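Local atomic coordinates of pyocyanin demethylase (Mycobacterium fortuitum subsp. fortuitum DSM 46621 = ATCC 6841, PDB entry 5K21), a protein that removes the N-methyl group of the Pseudomonas aeruginosa toxin pyocyanin by a tautomerizing demethylation, binding the product phenazin-1-ol inside its beta barrel. Residues C60-V65 against T91-A96; E75-L80 against E84-S89; D44-D49 against G54-A59. All blocks are in the same frame, centred on the assembly; numbering follows the deposited sequence.

Contact 1. Residues C60-V65 against T91-A96. With 6QF (phenazin-1-ol), chain F.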
# COMPACT_ATOMS: atom_id res chain seq x y z
N CYS B 60 -4.75 -6.61 -4.16
CA CYS B 60 -4.68 -6.14 -5.54
C CYS B 60 -5.87 -5.24 -5.81
O CYS B 60 -6.99 -5.57 -5.42
CB CYS B 60 -4.66 -7.30 -6.53
SG CYS B 60 -3.13 -8.27 -6.49
N PHE B 61 -5.60 -4.11 -6.46
CA PHE B 61 -6.62 -3.13 -6.84
C PHE B 61 -6.65 -3.04 -8.36
O PHE B 61 -5.61 -2.80 -8.98
CB PHE B 61 -6.29 -1.76 -6.25
CG PHE B 61 -5.99 -1.80 -4.78
CD1 PHE B 61 -4.70 -2.03 -4.32
CD2 PHE B 61 -6.99 -1.61 -3.86
CE1 PHE B 61 -4.43 -2.09 -2.95
CE2 PHE B 61 -6.73 -1.66 -2.49
CZ PHE B 61 -5.45 -1.89 -2.04
N PHE B 62 -7.84 -3.22 -8.94
CA PHE B 62 -8.01 -3.13 -10.39
C PHE B 62 -8.07 -1.65 -10.77
O PHE B 62 -9.07 -0.96 -10.54
CB PHE B 62 -9.26 -3.91 -10.80
CG PHE B 62 -9.09 -5.40 -10.68
CD1 PHE B 62 -9.16 -6.02 -9.44
CD2 PHE B 62 -8.86 -6.18 -11.80
CE1 PHE B 62 -8.99 -7.39 -9.30
CE2 PHE B 62 -8.70 -7.57 -11.68
CZ PHE B 62 -8.77 -8.17 -10.42
N THR B 63 -7.00 -1.14 -11.36
CA THR B 63 -6.90 0.27 -11.69
C THR B 63 -7.43 0.57 -13.08
O THR B 63 -7.82 1.70 -13.35
CB THR B 63 -5.43 0.72 -11.60
OG1 THR B 63 -4.63 -0.12 -12.44
CG2 THR B 63 -4.93 0.60 -10.18
N ASN B 64 -7.48 -0.43 -13.95
CA ASN B 64 -7.92 -0.21 -15.32
C ASN B 64 -8.36 -1.56 -15.86
O ASN B 64 -7.62 -2.54 -15.76
CB ASN B 64 -6.81 0.40 -16.18
CG ASN B 64 -7.33 0.92 -17.49
OD1 ASN B 64 -7.56 0.16 -18.42
ND2 ASN B 64 -7.60 2.21 -17.56
N VAL B 65 -9.58 -1.62 -16.37
CA VAL B 65 -10.13 -2.85 -16.92
C VAL B 65 -10.65 -2.55 -18.31
O VAL B 65 -11.54 -1.71 -18.48
CB VAL B 65 -11.24 -3.44 -16.04
CG1 VAL B 65 -11.80 -4.73 -16.68
CG2 VAL B 65 -10.72 -3.75 -14.63
N THR B 91 0.70 -4.32 -13.08
CA THR B 91 0.87 -5.19 -14.25
C THR B 91 -0.49 -5.68 -14.66
O THR B 91 -1.45 -5.62 -13.89
CB THR B 91 1.76 -6.39 -13.93
OG1 THR B 91 1.10 -7.21 -12.96
CG2 THR B 91 3.11 -5.98 -13.37
N PRO B 92 -0.60 -6.24 -15.86
CA PRO B 92 -1.80 -7.01 -16.19
C PRO B 92 -2.02 -8.11 -15.17
O PRO B 92 -1.07 -8.70 -14.65
CB PRO B 92 -1.50 -7.56 -17.59
CG PRO B 92 -0.51 -6.59 -18.17
CD PRO B 92 0.32 -6.13 -17.01
N HIS B 93 -3.28 -8.36 -14.86
CA HIS B 93 -3.67 -9.36 -13.88
C HIS B 93 -4.31 -10.52 -14.63
O HIS B 93 -5.53 -10.70 -14.66
CB HIS B 93 -4.61 -8.75 -12.84
CG HIS B 93 -4.82 -9.62 -11.64
ND1 HIS B 93 -5.92 -10.44 -11.50
CD2 HIS B 93 -4.08 -9.79 -10.52
CE1 HIS B 93 -5.85 -11.08 -10.34
NE2 HIS B 93 -4.74 -10.70 -9.73
N THR B 94 -3.45 -11.28 -15.30
CA THR B 94 -3.81 -12.40 -16.15
C THR B 94 -3.04 -13.63 -15.67
O THR B 94 -2.27 -13.56 -14.72
CB THR B 94 -3.50 -12.10 -17.62
OG1 THR B 94 -2.08 -12.12 -17.81
CG2 THR B 94 -4.04 -10.74 -18.02
N LEU B 95 -3.25 -14.75 -16.35
CA LEU B 95 -2.51 -15.96 -16.00
C LEU B 95 -1.04 -15.91 -16.41
O LEU B 95 -0.26 -16.77 -15.97
CB LEU B 95 -3.20 -17.19 -16.61
CG LEU B 95 -4.71 -17.23 -16.34
CD1 LEU B 95 -5.34 -18.45 -16.96
CD2 LEU B 95 -5.01 -17.16 -14.84
N ALA B 96 -0.64 -14.95 -17.24
CA ALA B 96 0.75 -14.86 -17.65
C ALA B 96 1.66 -14.54 -16.45
O ALA B 96 1.23 -13.90 -15.49
CB ALA B 96 0.94 -13.78 -18.70
C4 6QF F . -3.84 -12.54 -6.29
C5 6QF F . -5.30 -12.47 -6.48
C6 6QF F . -6.15 -13.44 -6.03
C10 6QF F . -1.15 -12.87 -5.80
C13 6QF F . 1.14 -12.02 -6.02
C15 6QF F . -0.66 -10.76 -6.95
C1 6QF F . -5.63 -14.57 -5.32
C2 6QF F . -4.31 -14.68 -5.11
C3 6QF F . -3.33 -13.69 -5.57
N7 6QF F . -2.01 -13.83 -5.35
N8 6QF F . -2.98 -11.58 -6.75
C9 6QF F . -1.64 -11.73 -6.51
C11 6QF F . 0.29 -12.95 -5.59
C14 6QF F . 0.65 -10.88 -6.73
O19 6QF F . -5.76 -11.40 -7.15
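Phe62 and His93 meet as a T-shaped aromatic pair in the ligand pocket of an eight-stranded antiparallel beta barrel, beside bound phenazin-1-ol. The edge of the phenylalanine ring is turned to the face of the imidazole, with the centroids 5.2 Å apart and the planes at 70°. Phe62 CZ makes the closest approach, 3.8 Å from His93 ND1. An edge of the same imidazole serves the ligand: His93 NE2 donates a hydrogen bond of 2.9 Å to O19 of the phenazinol, which lies near the ring plane. With CG anti to the backbone N (chi1 -168°), the side chain of His93 reaches inward from the loop after strand 83-92, although its atoms are poorly ordered. Cys60 approaches that ring obliquely, SG lying 4.4 Å from His93 NE2.

Further out, Thr72 of the intervening strand 70-80 touches both side chains, and Asp40, also hydrogen-bonded to the ligand, packs against both as well. Phe62 additionally rests on Asp38 of the calcium site, so the pair lies between the metal-binding loop and the pocket. Cys60 is tied to Cys74 by a disulfide, and its SG stands 3.3 Å from phenazinol N8.

Contact 2. Residues E75-L80 against E84-S89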
# COMPACT_ATOMS: atom_id res chain seq x y z
N GLU B 75 0.07 -5.24 -3.84
CA GLU B 75 1.00 -5.17 -2.72
C GLU B 75 1.02 -6.52 -2.03
O GLU B 75 -0.03 -7.12 -1.78
CB GLU B 75 0.59 -4.09 -1.70
CG GLU B 75 0.92 -2.66 -2.06
CD GLU B 75 2.38 -2.29 -1.74
OE1 GLU B 75 3.16 -3.18 -1.32
OE2 GLU B 75 2.72 -1.10 -1.88
N LEU B 76 2.23 -6.99 -1.70
CA LEU B 76 2.43 -8.31 -1.15
C LEU B 76 3.44 -8.23 -0.02
O LEU B 76 4.45 -7.55 -0.14
CB LEU B 76 2.95 -9.28 -2.23
CG LEU B 76 3.22 -10.73 -1.85
CD1 LEU B 76 1.90 -11.44 -1.54
CD2 LEU B 76 3.96 -11.42 -2.99
N THR B 77 3.15 -8.96 1.07
CA THR B 77 4.11 -9.18 2.14
C THR B 77 4.30 -10.67 2.33
O THR B 77 3.34 -11.40 2.57
CB THR B 77 3.67 -8.56 3.46
OG1 THR B 77 3.53 -7.16 3.30
CG2 THR B 77 4.69 -8.86 4.58
N ILE B 78 5.55 -11.09 2.26
CA ILE B 78 5.97 -12.46 2.50
C ILE B 78 6.57 -12.53 3.89
O ILE B 78 7.38 -11.66 4.25
CB ILE B 78 6.98 -12.90 1.43
CG1 ILE B 78 6.24 -13.14 0.12
CG2 ILE B 78 7.80 -14.13 1.91
CD1 ILE B 78 7.16 -13.24 -1.10
N HIS B 79 6.15 -13.51 4.68
CA HIS B 79 6.71 -13.77 6.00
C HIS B 79 7.46 -15.09 5.97
O HIS B 79 6.85 -16.15 5.77
CB HIS B 79 5.61 -13.79 7.06
CG HIS B 79 6.11 -14.03 8.46
ND1 HIS B 79 6.59 -15.25 8.88
CD2 HIS B 79 6.19 -13.20 9.53
CE1 HIS B 79 6.96 -15.17 10.15
NE2 HIS B 79 6.72 -13.94 10.57
N LEU B 80 8.78 -15.03 6.17
CA LEU B 80 9.62 -16.20 6.38
C LEU B 80 10.22 -16.13 7.78
O LEU B 80 10.15 -15.10 8.45
CB LEU B 80 10.74 -16.26 5.32
CG LEU B 80 10.26 -16.15 3.88
CD1 LEU B 80 11.42 -15.98 2.95
CD2 LEU B 80 9.42 -17.38 3.52
N GLU B 84 10.79 -10.66 6.69
CA GLU B 84 9.73 -10.36 5.75
C GLU B 84 10.29 -9.80 4.45
O GLU B 84 11.37 -9.21 4.42
CB GLU B 84 8.75 -9.36 6.35
CG GLU B 84 7.89 -9.95 7.48
CD GLU B 84 6.90 -8.95 8.02
OE1 GLU B 84 5.79 -9.36 8.41
OE2 GLU B 84 7.22 -7.74 8.02
N ILE B 85 9.51 -9.95 3.39
CA ILE B 85 9.85 -9.41 2.08
C ILE B 85 8.62 -8.67 1.55
O ILE B 85 7.51 -9.21 1.59
CB ILE B 85 10.30 -10.50 1.09
CG1 ILE B 85 11.55 -11.18 1.64
CG2 ILE B 85 10.54 -9.91 -0.30
CD1 ILE B 85 12.00 -12.40 0.86
N PHE B 86 8.83 -7.45 1.08
CA PHE B 86 7.78 -6.58 0.56
C PHE B 86 7.91 -6.44 -0.95
O PHE B 86 9.01 -6.22 -1.45
CB PHE B 86 7.86 -5.19 1.18
CG PHE B 86 7.96 -5.22 2.67
CD1 PHE B 86 7.16 -6.05 3.41
CD2 PHE B 86 8.88 -4.41 3.31
CE1 PHE B 86 7.27 -6.08 4.79
CE2 PHE B 86 9.00 -4.43 4.68
CZ PHE B 86 8.20 -5.25 5.42
N ALA B 87 6.79 -6.56 -1.66
CA ALA B 87 6.80 -6.46 -3.10
C ALA B 87 5.57 -5.71 -3.58
O ALA B 87 4.53 -5.69 -2.91
CB ALA B 87 6.84 -7.84 -3.75
N ARG B 88 5.69 -5.12 -4.77
CA ARG B 88 4.56 -4.41 -5.35
C ARG B 88 4.66 -4.49 -6.87
O ARG B 88 5.75 -4.66 -7.43
CB ARG B 88 4.49 -2.95 -4.90
CG ARG B 88 5.68 -2.12 -5.38
CD ARG B 88 5.64 -0.74 -4.75
NE ARG B 88 4.63 0.13 -5.35
CZ ARG B 88 4.11 1.19 -4.75
NH1 ARG B 88 4.47 1.48 -3.51
NH2 ARG B 88 3.22 1.95 -5.38
N SER B 89 3.51 -4.37 -7.53
CA SER B 89 3.46 -4.45 -8.97
C SER B 89 2.33 -3.58 -9.50
O SER B 89 1.37 -3.27 -8.78
CB SER B 89 3.27 -5.89 -9.47
OG SER B 89 2.12 -6.50 -8.92
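Ile78 and Ile85 form a tightly packed pair in this antiparallel beta hairpin, hydrogen-bonded and with CB atoms 4.1 Å apart. The bond from Ile78 N to Ile85 O is short at 2.8 Å and straight (N-H...O angle 179°), with the donor in the carbonyl plane. Leu76 and Ala87 form the next such pair, and Leu80 CD1 meets Ile85 CD1 at 4.2 Å, extending an apolar face that lines the barrel interior.

The other face mixes polar and charged groups with Phe86. Thr77 lies alongside Phe86, its CG2 3.8 Å from CE1 at the edge of the ring. Glu75 bends at chi2 (-82°), bringing OE2 over one face of the Arg88 guanidinium, 3.5 Å from NH1; this salt bridge is electrostatic, with no N-H aimed at the oxygen. The hydroxyl of Tyr73 is hydrogen-bonded to OE2, while Thr77 of the second subunit takes Arg88 NH2. Side-chain contacts are looser toward the turn, where His79 and Glu84 are partly exposed and Glu84 OE1 stays 4.0 Å from His79 CD2.

The hairpin lies between strands 51-65 and 98-105; Tyr128 and Leu130 of strand 127-132 pack against its apolar face, and Arg88 of the third subunit forms a salt bridge with Glu75 OE1 and a hydrogen bond with Thr77 OG1.

Contact 3. Residues D44-D49 against G54-A59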
# COMPACT_ATOMS: atom_id res chain seq x y z
N ASP B 44 -1.57 -16.66 1.36
CA ASP B 44 -1.03 -17.88 0.78
C ASP B 44 -0.16 -18.59 1.80
O ASP B 44 0.36 -17.98 2.74
CB ASP B 44 -0.17 -17.59 -0.46
CG ASP B 44 -0.92 -16.80 -1.52
OD1 ASP B 44 -1.66 -17.42 -2.31
OD2 ASP B 44 -0.80 -15.55 -1.54
N ILE B 45 -0.02 -19.90 1.60
CA ILE B 45 0.94 -20.73 2.31
C ILE B 45 2.15 -20.93 1.40
O ILE B 45 1.99 -21.28 0.23
CB ILE B 45 0.33 -22.09 2.70
CG1 ILE B 45 -0.85 -21.91 3.66
CG2 ILE B 45 1.38 -23.01 3.30
CD1 ILE B 45 -0.43 -21.44 5.03
N LEU B 46 3.34 -20.70 1.93
CA LEU B 46 4.56 -20.84 1.14
C LEU B 46 5.31 -22.09 1.57
O LEU B 46 5.45 -22.35 2.78
CB LEU B 46 5.46 -19.62 1.30
CG LEU B 46 4.74 -18.29 1.08
CD1 LEU B 46 5.65 -17.11 1.44
CD2 LEU B 46 4.26 -18.19 -0.34
N SER B 47 5.80 -22.86 0.60
CA SER B 47 6.53 -24.08 0.93
C SER B 47 7.68 -24.27 -0.04
O SER B 47 7.69 -23.75 -1.16
CB SER B 47 5.60 -25.30 0.92
OG SER B 47 5.04 -25.51 -0.35
N VAL B 48 8.68 -25.01 0.43
CA VAL B 48 9.80 -25.45 -0.40
C VAL B 48 10.07 -26.91 -0.07
O VAL B 48 10.10 -27.30 1.10
CB VAL B 48 11.06 -24.61 -0.17
CG1 VAL B 48 12.18 -25.13 -1.03
CG2 VAL B 48 10.81 -23.14 -0.49
N ASP B 49 10.23 -27.73 -1.11
CA ASP B 49 10.60 -29.13 -0.95
C ASP B 49 9.59 -29.82 -0.02
O ASP B 49 9.95 -30.67 0.78
CB ASP B 49 12.05 -29.26 -0.44
CG ASP B 49 13.07 -28.70 -1.45
OD1 ASP B 49 12.64 -28.49 -2.61
OD2 ASP B 49 14.26 -28.49 -1.12
N GLY B 54 6.61 -20.45 5.26
CA GLY B 54 6.05 -19.17 5.64
C GLY B 54 4.68 -18.96 5.01
O GLY B 54 4.00 -19.92 4.63
N TYR B 55 4.29 -17.70 4.94
CA TYR B 55 2.97 -17.34 4.45
C TYR B 55 3.05 -15.93 3.91
O TYR B 55 4.05 -15.23 4.09
CB TYR B 55 1.92 -17.48 5.55
CG TYR B 55 2.27 -16.71 6.80
CD1 TYR B 55 1.88 -15.40 6.96
CD2 TYR B 55 2.99 -17.32 7.83
CE1 TYR B 55 2.19 -14.70 8.09
CE2 TYR B 55 3.32 -16.62 8.97
CZ TYR B 55 2.91 -15.31 9.09
OH TYR B 55 3.23 -14.60 10.22
N ASP B 56 1.97 -15.49 3.26
CA ASP B 56 1.96 -14.13 2.77
C ASP B 56 0.55 -13.58 2.85
O ASP B 56 -0.42 -14.29 3.19
CB ASP B 56 2.56 -14.01 1.35
CG ASP B 56 1.69 -14.64 0.26
OD1 ASP B 56 0.44 -14.64 0.37
OD2 ASP B 56 2.28 -15.15 -0.73
N GLY B 57 0.48 -12.29 2.63
CA GLY B 57 -0.77 -11.56 2.59
C GLY B 57 -0.63 -10.38 1.67
O GLY B 57 0.45 -9.79 1.57
N GLY B 58 -1.71 -10.05 0.97
CA GLY B 58 -1.61 -8.99 -0.01
C GLY B 58 -2.97 -8.52 -0.47
O GLY B 58 -4.01 -9.08 -0.10
N ALA B 59 -2.91 -7.49 -1.31
CA ALA B 59 -4.10 -6.86 -1.86
C ALA B 59 -3.79 -6.40 -3.27
O ALA B 59 -2.69 -5.92 -3.54
CB ALA B 59 -4.55 -5.69 -0.97
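Asp44 and Asp56 face each other as a hydrogen-bonded pair of the antiparallel hairpin made by strands 39-48 and 51-65 of the barrel. The side chain of Asp44 is engaged from its root: CB lies 3.1 Å from Asp56 OD1, and CG is almost as near the same oxygen. At the tip the two carboxylate oxygens part. OD1 accepts a hydrogen bond from Asn21 of strand 13-27, whereas OD2 comes to 2.5 Å from Asp56 OD1. The carboxylate planes stand 79° apart. Asp56 has CG between its backbone N and carbonyl carbon (chi1 69°), which swings the acid toward Asp44; its OD2 is hydrogen-bonded to the hydroxyl of Tyr128. Two buried acids thus share a short contact while their remaining oxygens are held by an amide and a phenol. The side chain of Asp44 is about 4 Å from bound phenazin-1-ol, measured between nearest atoms.

Leu46 continues this inner face, its CD1 3.6 Å from Tyr55 O and its CD2 equally far from Asp56 OD2. Ile45 and Tyr55 point to the other face, where Tyr55 stacks on His79 and packs on Met71 of the third subunit. Gly54, opposite Leu46, has backbone angles that suit glycine, since a CB would press on the preceding carbonyl. Leu46 N donates to Gly54 O at 2.9 Å, the N-H lying above the carbonyl plane rather than on a lone pair.

How the contacts relate
All three contacts are largely buried in one closed barrel. Contacts 2 and 3 are hairpins of adjacent strands, held by backbone hydrogen bonds; each turns one face inward and carries partly exposed residues on the other (His79 and Glu84; Ile45 and Tyr55). Their centres are about 10 Å apart, and strands 51-65 and 70-80 join them directly, with His79 N 2.8 Å from Tyr55 O. Contact 1, where His93 alone of the touching residues is partly exposed, spans strand 70-80 by side chains and shares strand 51-65 with contact 3 and strand 83-92 with contact 2. An imidazole and a disulfide sulfur meet the ligand in contact 1, paired acids mark contact 3, and contact 2 divides between an apolar interior and a charged subunit interface.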